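NigD-like protein (Bacteroides vulgatus ATCC 8482, PDB 3K6O) is of unknown function but is a probable secreted or lipid-anchored protein that joins an OB-type domain to a beta-sandwich domain. Local coordinates at residues N37-W42 against F73-R78. Sequence-based numbering, arbitrary orientation.
Sequences NGEKLW and FAYNIR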
loop_
_atom_site.group_PDB
_atom_site.type_symbol
_atom_site.label_atom_id
_atom_site.label_comp_id
_atom_site.label_asym_id
_atom_site.label_seq_id
_atom_site.Cartn_x
_atom_site.Cartn_y
_atom_site.Cartn_z
ATOM N N ASN A 37 -10.340 -0.406 -7.136
ATOM C CA ASN A 37 -11.539 0.233 -7.706
ATOM C C ASN A 37 -12.839 -0.429 -7.282
ATOM O O ASN A 37 -13.927 -0.098 -7.830
ATOM C CB ASN A 37 -11.474 0.279 -9.223
ATOM C CG ASN A 37 -11.653 -1.054 -9.868
ATOM O OD1 ASN A 37 -11.843 -2.086 -9.216
ATOM N ND2 ASN A 37 -11.574 -1.050 -11.187
ATOM N N GLY A 38 -12.743 -1.385 -6.351
ATOM C CA GLY A 38 -13.953 -2.043 -5.826
ATOM C C GLY A 38 -14.515 -3.216 -6.612
ATOM O O GLY A 38 -15.484 -3.861 -6.179
ATOM N N GLU A 39 -13.932 -3.550 -7.754
ATOM C CA GLU A 39 -14.407 -4.727 -8.465
ATOM C C GLU A 39 -13.956 -6.016 -7.789
ATOM O O GLU A 39 -12.814 -6.139 -7.379
ATOM C CB GLU A 39 -13.921 -4.732 -9.902
ATOM C CG GLU A 39 -14.515 -3.600 -10.709
ATOM C CD GLU A 39 -14.095 -3.670 -12.155
ATOM O OE1 GLU A 39 -12.914 -4.008 -12.423
ATOM O OE2 GLU A 39 -14.964 -3.437 -13.012
ATOM N N LYS A 40 -14.866 -6.981 -7.707
ATOM C CA LYS A 40 -14.612 -8.237 -7.045
ATOM C C LYS A 40 -14.303 -9.271 -8.104
ATOM O O LYS A 40 -15.058 -9.417 -9.082
ATOM C CB LYS A 40 -15.830 -8.687 -6.264
ATOM C CG LYS A 40 -16.310 -7.732 -5.158
ATOM C CD LYS A 40 -17.464 -8.394 -4.413
ATOM C CE LYS A 40 -18.647 -7.438 -4.184
ATOM N NZ LYS A 40 -18.251 -6.240 -3.331
ATOM N N LEU A 41 -13.225 -10.009 -7.879
ATOM C CA LEU A 41 -12.741 -11.006 -8.824
ATOM C C LEU A 41 -12.899 -12.398 -8.248
ATOM O O LEU A 41 -12.461 -12.650 -7.109
ATOM C CB LEU A 41 -11.263 -10.739 -9.136
ATOM C CG LEU A 41 -10.886 -9.325 -9.606
ATOM C CD1 LEU A 41 -9.386 -9.232 -9.887
ATOM C CD2 LEU A 41 -11.701 -8.927 -10.825
ATOM N N TRP A 42 -13.546 -13.288 -9.012
ATOM C CA TRP A 42 -13.619 -14.665 -8.649
ATOM C C TRP A 42 -12.497 -15.503 -9.284
ATOM O O TRP A 42 -12.319 -15.506 -10.531
ATOM C CB TRP A 42 -14.975 -15.251 -9.043
ATOM C CG TRP A 42 -15.155 -16.631 -8.494
ATOM C CD1 TRP A 42 -15.078 -17.804 -9.171
ATOM C CD2 TRP A 42 -15.396 -16.973 -7.119
ATOM N NE1 TRP A 42 -15.279 -18.860 -8.315
ATOM C CE2 TRP A 42 -15.476 -18.377 -7.049
ATOM C CE3 TRP A 42 -15.560 -16.217 -5.943
ATOM C CZ2 TRP A 42 -15.695 -19.058 -5.844
ATOM C CZ3 TRP A 42 -15.777 -16.889 -4.739
ATOM C CH2 TRP A 42 -15.847 -18.292 -4.701
ATOM N N PHE A 73 -19.475 -10.780 -8.861
ATOM C CA PHE A 73 -18.061 -10.757 -9.222
ATOM C C PHE A 73 -17.978 -10.212 -10.617
ATOM O O PHE A 73 -18.603 -10.748 -11.537
ATOM C CB PHE A 73 -17.428 -12.162 -9.101
ATOM C CG PHE A 73 -17.535 -12.722 -7.723
ATOM C CD1 PHE A 73 -16.739 -12.249 -6.726
ATOM C CD2 PHE A 73 -18.509 -13.645 -7.402
ATOM C CE1 PHE A 73 -16.875 -12.704 -5.411
ATOM C CE2 PHE A 73 -18.651 -14.108 -6.114
ATOM C CZ PHE A 73 -17.818 -13.640 -5.109
ATOM N N ALA A 74 -17.257 -9.113 -10.763
ATOM C CA ALA A 74 -17.133 -8.459 -12.048
ATOM C C ALA A 74 -16.508 -9.381 -13.090
ATOM O O ALA A 74 -16.940 -9.381 -14.242
ATOM C CB ALA A 74 -16.284 -7.175 -11.901
ATOM N N TYR A 75 -15.457 -10.112 -12.688
ATOM C CA TYR A 75 -14.709 -10.994 -13.569
ATOM C C TYR A 75 -14.306 -12.298 -12.889
ATOM O O TYR A 75 -14.108 -12.344 -11.678
ATOM C CB TYR A 75 -13.427 -10.321 -14.050
ATOM C CG TYR A 75 -13.644 -9.064 -14.843
ATOM C CD1 TYR A 75 -13.879 -9.114 -16.215
ATOM C CD2 TYR A 75 -13.576 -7.825 -14.229
ATOM C CE1 TYR A 75 -14.079 -7.966 -16.941
ATOM C CE2 TYR A 75 -13.771 -6.675 -14.946
ATOM C CZ TYR A 75 -14.015 -6.749 -16.301
ATOM O OH TYR A 75 -14.206 -5.593 -17.002
ATOM N N ASN A 76 -14.176 -13.333 -13.704
ATOM C CA ASN A 76 -13.557 -14.592 -13.332
ATOM C C ASN A 76 -12.140 -14.517 -13.841
ATOM O O ASN A 76 -11.930 -14.168 -15.005
ATOM C CB ASN A 76 -14.260 -15.776 -13.979
ATOM C CG ASN A 76 -15.667 -15.958 -13.483
ATOM O OD1 ASN A 76 -15.988 -15.629 -12.323
ATOM N ND2 ASN A 76 -16.525 -16.521 -14.352
ATOM N N ILE A 77 -11.172 -14.823 -12.975
ATOM C CA ILE A 77 -9.765 -14.667 -13.321
ATOM C C ILE A 77 -8.934 -15.926 -13.125
ATOM O O ILE A 77 -9.346 -16.864 -12.435
ATOM C CB ILE A 77 -9.093 -13.494 -12.512
ATOM C CG1 ILE A 77 -8.986 -13.834 -11.014
ATOM C CG2 ILE A 77 -9.894 -12.215 -12.678
ATOM C CD1 ILE A 77 -7.878 -13.099 -10.243
ATOM N N ARG A 78 -7.756 -15.929 -13.754
ATOM C CA ARG A 78 -6.691 -16.836 -13.402
ATOM C C ARG A 78 -5.712 -16.041 -12.539
ATOM O O ARG A 78 -5.255 -14.954 -12.932
ATOM C CB ARG A 78 -5.957 -17.375 -14.648
ATOM C CG ARG A 78 -4.761 -18.199 -14.307
ATOM C CD ARG A 78 -4.211 -18.985 -15.451
ATOM N NE ARG A 78 -3.878 -18.170 -16.601
ATOM C CZ ARG A 78 -4.522 -18.190 -17.768
ATOM N NH1 ARG A 78 -5.582 -18.970 -17.975
ATOM N NH2 ARG A 78 -4.105 -17.405 -18.744
HETATM O O HOH W 1 -17.516 -6.687 -8.538
#
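W42 carries CG anti to the backbone N (chi1 -171°), while F73 places its own CG beside the backbone N, anti to the carbonyl carbon, and the two rings meet on one side of the strand pair. W42 CE3 lies over one face of the F73 ring, displaced toward the rim, 3.5 Å from F73 CZ; with planes 50° apart the pair is neither a flat stack nor a T. K40 adds only its root, CB approaching F73 CD1 at 3.7 Å. Replacing F73 by an alanine would probably uncover W42 CE3 on that side, open a gap beside K40 CB and leave Y28 and Y32 without their ring partner, giving the indole more room to shift. N76 OD1 comes to 3.5 Å from W42 CB, near the root of the indole, with amide and indole planes steeply inclined. L41 and Y75 occupy the opposite sheet face: L41 CD2 touches Y75 CB at 3.9 Å, and L41 CB and CD1 rest on I77 CG2. At the Y75 rim E39 OE1 lies in the ring plane, 3.8 Å from Y75 CE2.

Parallel pairing is documented by W42, whose N donates to Y75 O (2.9 Å, 157°) and whose O accepts from I77 N. Earlier in both segments, the bond from A74 N to K40 O is weak, and one water accepts from K40 N and, weakly, from A74 N. Ahead of this, N37 OD1 accepts from E39 N in an Asx turn.

N76 ND2 hydrogen-bonds to E67 OE2 and E70 OE1, both outside the two segments. F73 makes edge-to-face contacts with Y28 and Y32, and Y75 meets F65 likewise. Within the N-terminal OB domain, strand 40-43 runs between antiparallel strand 32-34 and parallel strand 75-93, which in turn pairs antiparallel with strand 58-66.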